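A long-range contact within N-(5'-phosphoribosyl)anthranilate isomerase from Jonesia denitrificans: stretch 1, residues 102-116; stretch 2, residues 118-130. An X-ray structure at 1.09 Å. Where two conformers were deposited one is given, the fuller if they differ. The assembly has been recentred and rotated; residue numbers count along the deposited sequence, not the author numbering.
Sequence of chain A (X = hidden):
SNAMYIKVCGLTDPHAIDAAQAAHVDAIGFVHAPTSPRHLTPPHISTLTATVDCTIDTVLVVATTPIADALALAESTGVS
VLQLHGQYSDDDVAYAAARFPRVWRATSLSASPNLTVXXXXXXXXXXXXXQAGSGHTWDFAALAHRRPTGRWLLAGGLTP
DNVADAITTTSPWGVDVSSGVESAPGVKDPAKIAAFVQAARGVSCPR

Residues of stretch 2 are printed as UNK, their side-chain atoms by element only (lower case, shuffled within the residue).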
# COMPACT_ATOMS: atom_id res chain seq x y z
N ARG A 102 -4.05 -3.39 13.91
CA ARG A 102 -4.37 -3.14 12.50
C ARG A 102 -3.42 -3.92 11.63
O ARG A 102 -2.24 -3.61 11.56
CB ARG A 102 -4.27 -1.65 12.18
CG ARG A 102 -5.11 -0.75 13.07
CD ARG A 102 -5.05 0.71 12.65
NE ARG A 102 -5.68 0.89 11.36
CZ ARG A 102 -5.57 1.99 10.65
NH1 ARG A 102 -4.92 3.06 11.13
NH2 ARG A 102 -6.09 2.05 9.44
N VAL A 103 -3.94 -4.99 11.01
CA VAL A 103 -3.16 -5.87 10.14
C VAL A 103 -3.78 -5.89 8.76
O VAL A 103 -5.00 -6.05 8.62
CB VAL A 103 -3.04 -7.29 10.73
CG1 VAL A 103 -2.34 -8.24 9.77
CG2 VAL A 103 -2.33 -7.23 12.09
N TRP A 104 -2.95 -5.70 7.74
CA TRP A 104 -3.37 -5.76 6.34
C TRP A 104 -2.75 -7.00 5.70
O TRP A 104 -1.60 -7.31 5.93
CB TRP A 104 -2.97 -4.50 5.58
CG TRP A 104 -3.62 -3.25 6.04
CD1 TRP A 104 -4.56 -3.09 7.00
CD2 TRP A 104 -3.41 -1.96 5.48
NE1 TRP A 104 -4.93 -1.78 7.10
CE2 TRP A 104 -4.25 -1.06 6.17
CE3 TRP A 104 -2.57 -1.48 4.48
CZ2 TRP A 104 -4.25 0.31 5.90
CZ3 TRP A 104 -2.60 -0.13 4.21
CH2 TRP A 104 -3.40 0.75 4.92
N ARG A 105 -3.57 -7.69 4.92
CA ARG A 105 -3.23 -8.88 4.17
C ARG A 105 -3.01 -8.43 2.70
O ARG A 105 -3.89 -7.89 2.08
CB ARG A 105 -4.37 -9.97 4.32
CG ARG A 105 -4.16 -11.26 3.54
CD ARG A 105 -5.04 -12.39 3.97
NE ARG A 105 -6.46 -12.19 3.71
CZ ARG A 105 -7.14 -12.64 2.67
NH1 ARG A 105 -6.54 -13.25 1.67
NH2 ARG A 105 -8.42 -12.39 2.60
N ALA A 106 -1.82 -8.56 2.15
CA ALA A 106 -1.59 -8.32 0.74
C ALA A 106 -1.54 -9.64 -0.03
O ALA A 106 -1.06 -10.65 0.48
CB ALA A 106 -0.28 -7.53 0.53
N THR A 107 -2.05 -9.63 -1.27
CA THR A 107 -2.01 -10.79 -2.14
C THR A 107 -2.06 -10.35 -3.59
O THR A 107 -2.18 -9.18 -3.90
CB THR A 107 -3.19 -11.74 -1.86
OG1 THR A 107 -2.98 -12.98 -2.56
CG2 THR A 107 -4.53 -11.13 -2.25
N SER A 108 -1.98 -11.30 -4.49
CA SER A 108 -2.07 -10.92 -5.88
C SER A 108 -3.02 -11.81 -6.58
O SER A 108 -3.29 -12.90 -6.12
CB SER A 108 -0.71 -11.00 -6.51
OG SER A 108 -0.32 -12.33 -6.46
N LEU A 109 -3.55 -11.36 -7.70
CA LEU A 109 -4.58 -12.16 -8.33
C LEU A 109 -4.07 -13.46 -8.87
O LEU A 109 -4.81 -14.45 -8.89
CB LEU A 109 -5.29 -11.39 -9.42
CG LEU A 109 -6.33 -10.43 -8.85
CD1 LEU A 109 -6.98 -9.70 -9.98
CD2 LEU A 109 -7.41 -11.16 -8.02
N SER A 110 -2.80 -13.49 -9.27
CA SER A 110 -2.23 -14.70 -9.84
C SER A 110 -2.08 -15.78 -8.78
O SER A 110 -1.88 -16.95 -9.11
CB SER A 110 -0.87 -14.41 -10.48
OG SER A 110 -0.00 -13.79 -9.55
N ALA A 111 -2.17 -15.40 -7.51
CA ALA A 111 -2.03 -16.37 -6.42
C ALA A 111 -3.36 -17.04 -6.07
O ALA A 111 -3.44 -17.76 -5.08
CB ALA A 111 -1.45 -15.71 -5.19
N SER A 112 -4.39 -16.79 -6.88
CA SER A 112 -5.75 -17.26 -6.59
C SER A 112 -6.14 -17.06 -5.10
O SER A 112 -6.49 -18.00 -4.38
CB SER A 112 -5.88 -18.74 -6.99
OG SER A 112 -7.22 -19.18 -6.98
N PRO A 113 -6.08 -15.83 -4.63
CA PRO A 113 -6.25 -15.60 -3.20
C PRO A 113 -7.69 -15.66 -2.73
O PRO A 113 -8.63 -15.57 -3.51
CB PRO A 113 -5.74 -14.18 -3.01
CG PRO A 113 -6.04 -13.51 -4.33
CD PRO A 113 -5.80 -14.58 -5.36
N ASN A 114 -7.84 -15.78 -1.42
CA ASN A 114 -9.12 -15.59 -0.78
C ASN A 114 -9.43 -14.10 -0.84
O ASN A 114 -8.70 -13.30 -0.26
CB ASN A 114 -9.06 -16.09 0.67
CG ASN A 114 -10.41 -16.05 1.37
OD1 ASN A 114 -11.26 -15.22 1.04
ND2 ASN A 114 -10.60 -16.90 2.37
N LEU A 115 -10.52 -13.72 -1.50
CA LEU A 115 -10.87 -12.33 -1.74
C LEU A 115 -11.88 -11.78 -0.73
O LEU A 115 -12.38 -10.65 -0.91
CB LEU A 115 -11.44 -12.19 -3.15
CG LEU A 115 -10.53 -12.63 -4.30
CD1 LEU A 115 -11.27 -12.75 -5.65
CD2 LEU A 115 -9.41 -11.65 -4.38
N THR A 116 -12.18 -12.53 0.33
CA THR A 116 -13.09 -12.03 1.34
C THR A 116 -12.29 -11.28 2.42
O THR A 116 -11.46 -11.87 3.13
CB THR A 116 -13.84 -13.20 1.99
OG1 THR A 116 -14.61 -13.85 0.98
CG2 THR A 116 -14.77 -12.67 3.06
N UNK A 118 -11.19 -9.81 5.76
CA UNK A 118 -11.35 -10.18 7.14
C UNK A 118 -11.40 -11.69 7.37
O UNK A 118 -11.56 -12.11 8.51
N UNK A 119 -11.22 -12.49 6.34
CA UNK A 119 -11.24 -13.93 6.46
C UNK A 119 -10.25 -14.47 7.48
O UNK A 119 -10.51 -15.49 8.09
c UNK A 119 -10.96 -14.56 5.12
N UNK A 120 -9.10 -13.80 7.64
CA UNK A 120 -8.06 -14.24 8.57
C UNK A 120 -7.74 -13.17 9.61
O UNK A 120 -6.66 -13.18 10.18
c UNK A 120 -7.17 -15.71 6.76
o UNK A 120 -8.44 -18.47 3.89
c UNK A 120 -8.01 -17.56 4.86
c UNK A 120 -6.80 -14.70 7.80
c UNK A 120 -7.48 -16.36 4.47
c UNK A 120 -7.71 -16.94 7.13
c UNK A 120 -7.08 -15.43 5.41
c UNK A 120 -8.12 -17.86 6.18
N UNK A 121 -8.70 -12.28 9.88
CA UNK A 121 -8.56 -11.26 10.90
C UNK A 121 -8.05 -9.91 10.41
O UNK A 121 -7.99 -8.96 11.19
N UNK A 122 -7.68 -9.81 9.15
CA UNK A 122 -7.15 -8.55 8.64
C UNK A 122 -8.25 -7.48 8.56
O UNK A 122 -9.43 -7.76 8.35
c UNK A 122 -6.52 -8.75 7.28
c UNK A 122 -7.97 -10.43 5.99
c UNK A 122 -7.47 -9.00 6.16
o UNK A 122 -8.67 -10.66 4.97
o UNK A 122 -7.71 -11.34 6.82
N UNK A 123 -7.82 -6.24 8.71
CA UNK A 123 -8.64 -5.06 8.56
C UNK A 123 -8.95 -4.74 7.10
O UNK A 123 -9.98 -4.16 6.77
o UNK A 123 -6.79 -0.77 8.92
o UNK A 123 -7.38 -1.48 10.88
c UNK A 123 -7.45 -1.53 9.65
c UNK A 123 -8.40 -2.54 9.03
c UNK A 123 -7.79 -3.89 9.14
N UNK A 124 -8.00 -5.06 6.23
CA UNK A 124 -8.00 -4.62 4.84
C UNK A 124 -7.18 -5.61 4.04
O UNK A 124 -6.21 -6.18 4.55
c UNK A 124 -7.42 -3.21 4.80
c UNK A 124 -7.37 -1.09 3.49
c UNK A 124 -5.83 -2.95 2.83
c UNK A 124 -7.20 -2.59 3.42
N UNK A 125 -7.58 -5.80 2.79
CA UNK A 125 -6.88 -6.62 1.82
C UNK A 125 -6.30 -5.74 0.70
O UNK A 125 -7.01 -4.91 0.14
c UNK A 125 -7.45 -8.62 0.23
c UNK A 125 -8.67 -9.42 -0.22
c UNK A 125 -6.44 -9.55 0.83
c UNK A 125 -7.90 -7.59 1.21
N UNK A 126 -5.02 -5.92 0.40
CA UNK A 126 -4.38 -5.23 -0.70
C UNK A 126 -4.28 -6.27 -1.82
O UNK A 126 -3.68 -7.35 -1.62
c UNK A 126 -1.51 -4.80 -2.17
c UNK A 126 -2.32 -3.87 -1.32
c UNK A 126 -1.40 -2.88 -0.64
c UNK A 126 -3.06 -4.65 -0.25
N UNK A 127 -4.89 -5.97 -2.97
CA UNK A 127 -4.94 -6.88 -4.10
C UNK A 127 -4.10 -6.31 -5.23
O UNK A 127 -4.42 -5.24 -5.76
c UNK A 127 -8.12 -8.02 -6.03
c UNK A 127 -6.61 -8.01 -5.71
c UNK A 127 -6.37 -7.06 -4.56
c UNK A 127 -6.09 -9.38 -5.36
N UNK A 128 -3.05 -7.03 -5.61
CA UNK A 128 -2.13 -6.57 -6.65
C UNK A 128 -2.42 -7.29 -7.94
O UNK A 128 -2.40 -8.54 -8.02
o UNK A 128 1.41 -6.69 -7.38
c UNK A 128 0.34 -6.10 -7.13
o UNK A 128 0.10 -4.97 -7.56
c UNK A 128 -0.68 -6.79 -6.23
N UNK A 129 -2.67 -6.49 -8.97
CA UNK A 129 -3.05 -6.94 -10.30
C UNK A 129 -2.05 -6.32 -11.28
O UNK A 129 -2.39 -5.44 -12.07
c UNK A 129 -4.44 -6.47 -10.63
N UNK A 130 -0.78 -6.73 -11.21
CA UNK A 130 0.31 -6.09 -11.95
C UNK A 130 0.17 -6.05 -13.47
O UNK A 130 0.78 -5.16 -14.07
c UNK A 130 -0.27 -7.85 -10.40
c UNK A 130 1.53 -6.92 -11.54
c UNK A 130 1.01 -8.18 -11.08
O HOH W 1 -6.55 -6.36 11.76

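Position 118 has no side-chain atoms, and with phi/psi of 91/4 a CB would be jammed against the preceding carbonyl oxygen: Gly-118, which opens a type I turn.

Position 119 carries one carbon, 3.6 Å from CB to Asn-114 ND2, and its N donates to Thr-116 O at 3.3 Å. It is Ala-119, small enough to sit close against the chain leaving stretch 1.

At position 120 one carbon leads to a six-carbon ring bearing an oxygen, which lies 3.1 Å from Asn-114 ND2 and accepts its hydrogen bond. This is Tyr-120. Its ring edge meets one face of the Arg-105 guanidinium, CD2 lying 3.7 Å from NE.

Position 121 again lacks a side chain, and its positive phi (93°) would jam a CB against the carbonyl before it. Gly-121 closes the turn; a single water bridges the stretches, accepting from Val-103 N and donating to Gly-121 O, its oxygen 3.0 Å from each.

Position 122 has three carbons, the third carrying two oxygens, one of which lies 2.9 Å from Arg-105 NH2 and 3.0 Å from Arg-105 NE. The residue is Glu-122, its charge paired with arginine in a buried salt bridge. The carboxylate also steadies the turn, for OE1 accepts from Tyr-120 N at 2.9 Å.

Position 123 has the same composition, but its chain is extended, with chi1 and chi2 both t. Its oxygens meet the guanidinium of Arg-102 and the indole NH of Trp-104, identifying Glu-123. OE2 accepts from Trp-104 NE1 at 2.8 Å in an almost straight bond and from Arg-102 NH2 at 3.0 Å, while OE1 takes Arg-102 NE at 3.0 Å. Its backbone N donates to Val-103 O at 2.8 Å.

Position 124 has four carbons forked at the second. CB lies over a face of the Trp-104 ring, 3.6 Å from CD1, a CH-pi contact suited to an aliphatic residue: Leu-124.

Position 125 has the same forked set, with a terminal methyl 3.7 Å from Arg-105 CZ. Leu-125 places CD1 over the guanidinium face opposite Tyr-120, so the cation is sandwiched.

At position 126, another four-carbon fork brings a methyl 4.0 Å from Ala-106 CB. Leu-126 fills the space beside that small side chain.

The fork at position 127 sends one methyl to 3.5 Å from Leu-109 CD2 and 4.1 Å from Leu-115 CD2. It is Leu-127, whose CD1 joins an apolar cluster that includes Pro-113.

Position 128 has two carbons, the second carrying two oxygens: Asp-128. Its CB lies 4.2 Å from Ser-108 CB; partly exposed, the site suits a carboxylate, whose OD1 is hydrogen-bonded elsewhere in the structure.

Position 129 has one carbon, 4.2 Å from CB to Leu-109 CD1: Ala-129, buried, its lone methyl suited to this apolar contact.

Position 130 has three carbons closing onto N, Pro-130, beyond contact.

The contact is built on parallel strands. Arg-105 N donates to Leu-124 O (3.1 Å), and Leu-126 N to Arg-105 O (2.8 Å); the ladder continues to Leu-109 N and Asp-128 O (3.1 Å). Two salt bridges, Arg-102 with Glu-123 and Arg-105 with Glu-122, flank its N-terminal part, and leucines pack both sheet faces.

Stretch 2, residues 118-130: GAYGEELLLLDAP
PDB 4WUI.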